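Local coordinates for VirK protein (Legionella pneumophila, PDB 5XTA), which is of unknown function but belongs to the VirK family, is probably connected with type II secretion and has a novel fold for bacterial VirK proteins, at residues Leu64-Ala69 with Met74-Lys79; Gly86-Lys91 with Asp114-Phe119. The protein carries 3 engineered substitutions. All blocks are in the same frame, centred on the assembly; numbering follows the deposited sequence.

Interaction 1: residues Leu64-Ala69 with Met74-Lys79. Engineered in segment 64-69: Leu68 (natural residue Val).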
loop_
_atom_site.group_PDB
_atom_site.type_symbol
_atom_site.label_atom_id
_atom_site.label_comp_id
_atom_site.label_asym_id
_atom_site.label_seq_id
_atom_site.Cartn_x
_atom_site.Cartn_y
_atom_site.Cartn_z
ATOM N N LEU A 64 8.811 10.261 11.171
ATOM C CA LEU A 64 9.370 10.894 12.348
ATOM C C LEU A 64 10.363 11.988 11.956
ATOM O O LEU A 64 10.976 12.563 12.829
ATOM C CB LEU A 64 10.097 9.855 13.218
ATOM C CG LEU A 64 9.329 8.633 13.670
ATOM C CD1 LEU A 64 10.188 7.768 14.589
ATOM C CD2 LEU A 64 8.076 9.042 14.389
ATOM N N ASP A 65 10.519 12.280 10.666
ATOM C CA ASP A 65 11.593 13.169 10.182
ATOM C C ASP A 65 11.165 14.559 9.870
ATOM O O ASP A 65 11.995 15.356 9.406
ATOM C CB ASP A 65 12.156 12.671 8.855
ATOM C CG ASP A 65 13.111 11.561 9.015
ATOM O OD1 ASP A 65 13.857 11.513 10.017
ATOM O OD2 ASP A 65 13.134 10.724 8.093
ATOM N N ASP A 66 9.894 14.873 10.062
ATOM C CA ASP A 66 9.446 16.143 9.552
ATOM C C ASP A 66 10.101 17.308 10.321
ATOM O O ASP A 66 10.122 17.303 11.577
ATOM C CB ASP A 66 7.943 16.274 9.534
ATOM C CG ASP A 66 7.501 17.479 8.766
ATOM O OD1 ASP A 66 7.184 17.344 7.567
ATOM O OD2 ASP A 66 7.530 18.582 9.355
ATOM N N PRO A 67 10.663 18.286 9.564
ATOM C CA PRO A 67 11.304 19.457 10.189
ATOM C C PRO A 67 10.453 20.140 11.271
ATOM O O PRO A 67 10.975 20.477 12.331
ATOM C CB PRO A 67 11.567 20.411 9.004
ATOM C CG PRO A 67 11.220 19.667 7.755
ATOM C CD PRO A 67 10.914 18.245 8.107
ATOM N N LEU A 68 9.155 20.293 11.011
ATOM C CA LEU A 68 8.255 21.006 11.913
ATOM C C LEU A 68 8.175 20.383 13.307
ATOM O O LEU A 68 7.819 21.086 14.251
ATOM C CB LEU A 68 6.843 21.119 11.322
ATOM C CG LEU A 68 6.666 21.746 9.929
ATOM C CD1 LEU A 68 5.195 21.809 9.569
ATOM C CD2 LEU A 68 7.277 23.137 9.821
ATOM N N ALA A 69 8.474 19.078 13.430
ATOM C CA ALA A 69 8.587 18.406 14.739
ATOM C C ALA A 69 9.405 17.097 14.662
ATOM O O ALA A 69 8.857 15.996 14.824
ATOM C CB ALA A 69 7.204 18.147 15.332
HETATM N N MSE A 74 4.187 11.879 12.875
HETATM C CA MSE A 74 3.432 12.806 12.046
HETATM C C MSE A 74 3.035 12.163 10.754
HETATM O O MSE A 74 3.635 11.178 10.322
HETATM C CB MSE A 74 4.310 13.999 11.714
HETATM C CG MSE A 74 4.376 14.973 12.874
HETATM SE SE MSE A 74 5.652 16.333 12.294
HETATM C CE MSE A 74 7.214 15.136 12.446
ATOM N N PHE A 75 2.001 12.703 10.125
ATOM C CA PHE A 75 1.674 12.319 8.722
ATOM C C PHE A 75 1.954 13.541 7.883
ATOM O O PHE A 75 1.503 14.636 8.225
ATOM C CB PHE A 75 0.227 11.946 8.529
ATOM C CG PHE A 75 -0.170 10.663 9.202
ATOM C CD1 PHE A 75 0.317 9.445 8.744
ATOM C CD2 PHE A 75 -1.077 10.669 10.243
ATOM C CE1 PHE A 75 -0.069 8.256 9.353
ATOM C CE2 PHE A 75 -1.475 9.493 10.848
ATOM C CZ PHE A 75 -0.965 8.281 10.400
ATOM N N ASP A 76 2.706 13.339 6.801
ATOM C CA ASP A 76 2.819 14.319 5.738
ATOM C C ASP A 76 1.825 13.896 4.708
ATOM O O ASP A 76 2.058 12.933 3.980
ATOM C CB ASP A 76 4.218 14.317 5.129
ATOM C CG ASP A 76 5.227 15.002 5.984
ATOM O OD1 ASP A 76 4.885 15.599 7.040
ATOM O OD2 ASP A 76 6.401 14.923 5.585
ATOM N N TYR A 77 0.726 14.619 4.642
ATOM C CA TYR A 77 -0.283 14.402 3.645
ATOM C C TYR A 77 -0.045 15.306 2.425
ATOM O O TYR A 77 -0.103 16.555 2.525
ATOM C CB TYR A 77 -1.652 14.682 4.242
ATOM C CG TYR A 77 -2.780 14.650 3.251
ATOM C CD1 TYR A 77 -3.262 13.448 2.764
ATOM C CD2 TYR A 77 -3.364 15.823 2.782
ATOM C CE1 TYR A 77 -4.325 13.408 1.867
ATOM C CE2 TYR A 77 -4.404 15.791 1.863
ATOM C CZ TYR A 77 -4.879 14.577 1.406
ATOM O OH TYR A 77 -5.896 14.519 0.503
ATOM N N SER A 78 0.184 14.677 1.277
ATOM C CA SER A 78 0.420 15.374 0.036
ATOM C C SER A 78 -0.745 15.173 -0.904
ATOM O O SER A 78 -1.143 14.046 -1.152
ATOM C CB SER A 78 1.685 14.856 -0.589
ATOM O OG SER A 78 2.768 15.192 0.246
ATOM N N LYS A 79 -1.285 16.289 -1.403
ATOM C CA LYS A 79 -2.331 16.324 -2.413
ATOM C C LYS A 79 -1.730 16.786 -3.765
ATOM O O LYS A 79 -1.110 17.834 -3.846
ATOM C CB LYS A 79 -3.425 17.265 -1.911
ATOM C CG LYS A 79 -4.547 17.574 -2.886
ATOM C CD LYS A 79 -5.419 16.372 -3.112
ATOM C CE LYS A 79 -6.574 16.755 -4.029
ATOM N NZ LYS A 79 -7.307 15.555 -4.464
#

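Interaction 2: residues Gly86-Lys91 with Asp114-Phe119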
loop_
_atom_site.group_PDB
_atom_site.type_symbol
_atom_site.label_atom_id
_atom_site.label_comp_id
_atom_site.label_asym_id
_atom_site.label_seq_id
_atom_site.Cartn_x
_atom_site.Cartn_y
_atom_site.Cartn_z
ATOM N N GLY A 86 -0.875 21.295 -18.077
ATOM C CA GLY A 86 0.425 20.815 -17.612
ATOM C C GLY A 86 0.897 21.440 -16.317
ATOM O O GLY A 86 2.025 21.167 -15.886
ATOM N N ASP A 87 0.062 22.268 -15.677
ATOM C CA ASP A 87 0.449 22.943 -14.430
ATOM C C ASP A 87 0.140 22.002 -13.252
ATOM O O ASP A 87 -0.990 21.521 -13.119
ATOM C CB ASP A 87 -0.300 24.263 -14.250
ATOM C CG ASP A 87 -0.199 25.177 -15.477
ATOM O OD1 ASP A 87 0.921 25.420 -15.941
ATOM O OD2 ASP A 87 -1.240 25.638 -15.984
ATOM N N ALA A 88 1.163 21.699 -12.460
ATOM C CA ALA A 88 1.056 20.760 -11.379
ATOM C C ALA A 88 1.284 21.480 -10.056
ATOM O O ALA A 88 2.086 22.395 -9.968
ATOM C CB ALA A 88 2.072 19.638 -11.535
ATOM N N SER A 89 0.556 21.066 -9.031
ATOM C CA SER A 89 0.862 21.493 -7.677
ATOM C C SER A 89 0.844 20.330 -6.700
ATOM O O SER A 89 0.142 19.316 -6.910
ATOM C CB SER A 89 -0.103 22.573 -7.226
ATOM O OG SER A 89 -1.390 22.052 -6.996
ATOM N N ILE A 90 1.652 20.471 -5.650
ATOM C CA ILE A 90 1.666 19.518 -4.551
ATOM C C ILE A 90 1.500 20.336 -3.313
ATOM O O ILE A 90 2.298 21.219 -3.029
ATOM C CB ILE A 90 2.951 18.698 -4.430
ATOM C CG1 ILE A 90 3.298 18.025 -5.761
ATOM C CG2 ILE A 90 2.814 17.668 -3.303
ATOM C CD1 ILE A 90 4.098 18.879 -6.710
ATOM N N LYS A 91 0.442 20.047 -2.587
ATOM C CA LYS A 91 0.225 20.659 -1.327
ATOM C C LYS A 91 0.391 19.626 -0.208
ATOM O O LYS A 91 -0.283 18.610 -0.178
ATOM C CB LYS A 91 -1.129 21.331 -1.295
ATOM C CG LYS A 91 -1.317 22.029 0.046
ATOM C CD LYS A 91 -2.326 23.141 0.043
ATOM C CE LYS A 91 -2.265 23.903 1.365
ATOM N NZ LYS A 91 -3.605 24.361 1.795
ATOM N N ASP A 114 8.697 18.830 -16.812
ATOM C CA ASP A 114 9.835 19.548 -16.286
ATOM C C ASP A 114 10.273 19.172 -14.849
ATOM O O ASP A 114 11.174 18.321 -14.705
ATOM C CB ASP A 114 9.577 21.072 -16.385
ATOM C CG ASP A 114 10.815 21.913 -16.077
ATOM O OD1 ASP A 114 11.965 21.390 -16.115
ATOM O OD2 ASP A 114 10.627 23.126 -15.815
ATOM N N GLY A 115 9.648 19.751 -13.812
ATOM C CA GLY A 115 9.786 19.293 -12.431
ATOM C C GLY A 115 8.837 18.158 -12.004
ATOM O O GLY A 115 9.099 17.464 -11.029
ATOM N N PHE A 116 7.726 17.975 -12.710
ATOM C CA PHE A 116 6.713 16.961 -12.362
ATOM C C PHE A 116 6.583 15.922 -13.484
ATOM O O PHE A 116 6.147 16.226 -14.599
ATOM C CB PHE A 116 5.404 17.701 -12.168
ATOM C CG PHE A 116 4.310 16.886 -11.599
ATOM C CD1 PHE A 116 4.136 16.772 -10.226
ATOM C CD2 PHE A 116 3.396 16.302 -12.429
ATOM C CE1 PHE A 116 3.089 16.025 -9.720
ATOM C CE2 PHE A 116 2.371 15.548 -11.930
ATOM C CZ PHE A 116 2.215 15.412 -10.581
ATOM N N LYS A 117 6.987 14.696 -13.217
ATOM C CA LYS A 117 6.947 13.657 -14.219
ATOM C C LYS A 117 6.072 12.543 -13.745
ATOM O O LYS A 117 5.937 12.317 -12.533
ATOM C CB LYS A 117 8.348 13.150 -14.491
ATOM C CG LYS A 117 9.198 14.173 -15.240
ATOM C CD LYS A 117 10.475 13.511 -15.720
ATOM C CE LYS A 117 11.501 14.532 -16.177
ATOM N NZ LYS A 117 12.748 13.800 -16.531
ATOM N N VAL A 118 5.452 11.876 -14.704
ATOM C CA VAL A 118 4.456 10.909 -14.422
ATOM C C VAL A 118 4.746 9.677 -15.266
ATOM O O VAL A 118 5.020 9.794 -16.469
ATOM C CB VAL A 118 3.026 11.423 -14.732
ATOM C CG1 VAL A 118 1.995 10.372 -14.326
ATOM C CG2 VAL A 118 2.719 12.754 -14.057
ATOM N N PHE A 119 4.640 8.509 -14.635
ATOM C CA PHE A 119 4.930 7.190 -15.269
ATOM C C PHE A 119 3.833 6.180 -15.056
ATOM O O PHE A 119 3.164 6.204 -14.044
ATOM C CB PHE A 119 6.230 6.592 -14.746
ATOM C CG PHE A 119 7.414 7.469 -14.973
ATOM C CD1 PHE A 119 8.266 7.257 -16.062
ATOM C CD2 PHE A 119 7.652 8.546 -14.121
ATOM C CE1 PHE A 119 9.354 8.089 -16.268
ATOM C CE2 PHE A 119 8.726 9.384 -14.333
ATOM C CZ PHE A 119 9.574 9.165 -15.419
#

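Interaction 1: residues Leu64-Ala69 with Met74-Lys79
Asp66 meets Met74 and Asp76 where the long loop of a beta hairpin, between the antiparallel strands 54-63 and 74-83, folds back over the start of its second strand. From its root outward, Asp66 first meets the selenomethionine Met74, and the two side chains run at about a right angle to each other. Met74 was modelled in two conformers; in the one described here Asp66 CB lies 3.6 Å from Met74 SE, and Ala69 CB lies 3.9 Å from the same Met74 SE. These selenium distances hold for that conformer alone, and the very short approaches of its CE are doubtful. Asp66 CG sits anti to the backbone N (chi1 -169°), which places the carboxylate beside that of Asp76. At the tip the two oxygens part company. Asp66 OD1 lies 2.9 Å from Asp76 OD1 and 3.2 Å from Asp76 OD2, with the carboxylate planes 81° apart. These are acceptors meeting acceptors, a closeness that would probably raise the pKa of one of them. Val94 of strand 87-96 also touches Asp66, Met74 and Asp76. The other oxygen serves its own loop, where a backbone bond from Ala69 N to Asp66 O helps fix the bend: Asp66 OD2 closes an Asx turn by accepting from the engineered Leu68, whose N lies 2.9 Å away on the anti side, 27° out of the carboxylate plane.

Interaction 2: residues Gly86-Lys91 with Asp114-Phe119
Ala88 and Phe116 bring together the two antiparallel sheets of the VirK fold: strand 87-96 belongs to the six-stranded sheet, strand 116-119 to the edge of the three-stranded one. No hydrogen bond joins these segments, so side chains alone make the contact, and all three residues that touch are buried. The CH-pi interaction comes first. The methyl of Ala88 lies over one face of the Phe116 ring, with CB 3.7 Å from the ring centroid and 18° off the ring normal. It does not sit over the middle but is displaced toward the root of the ring, where CB of Ala88 comes within 3.5 Å of CG of Phe116. CG of Phe116 is anti to the backbone N (chi1 -171°), and this swings the ring across to the opposing strand. The second kind is plain aliphatic packing, and looser: Ile90, two residues along the strand, reaches the ring obliquely through its terminal methyl. Around them, the rings of Phe116 and Phe22 meet with their planes at about 35°, and Ile24 of strand 21-25 touches both Ile90 and Phe116. Cys110, which is bonded to Cys29 in a disulfide, also lies against Phe116 and Ile90, so the aromatic ring is wedged between strands of both sheets. At its far end the Ile90 chain finishes with CD1 4.1 Å from CD1 of Phe116.

Both contacts involve the six-stranded sheet, on opposite sides of the chain's centre. Interaction 2 is the core one, its centre about 7 Å from the centre of the chain; it ties two sheets together and is wholly apolar. Interaction 1 has its centre about 14 Å from the centre of the chain and is only partly buried. It folds a loop onto the strand that follows it, and mixes a selenomethionine with two carboxylates brought close together; beyond the contact itself, Asp65 makes a salt bridge to Lys79 of a neighbouring subunit. The two are joined directly, because strands 74-83 and 87-96 are neighbours: Lys79 N lies 2.8 Å from Lys91 O, a probable hydrogen bond, and Ser78 packs on Ile90.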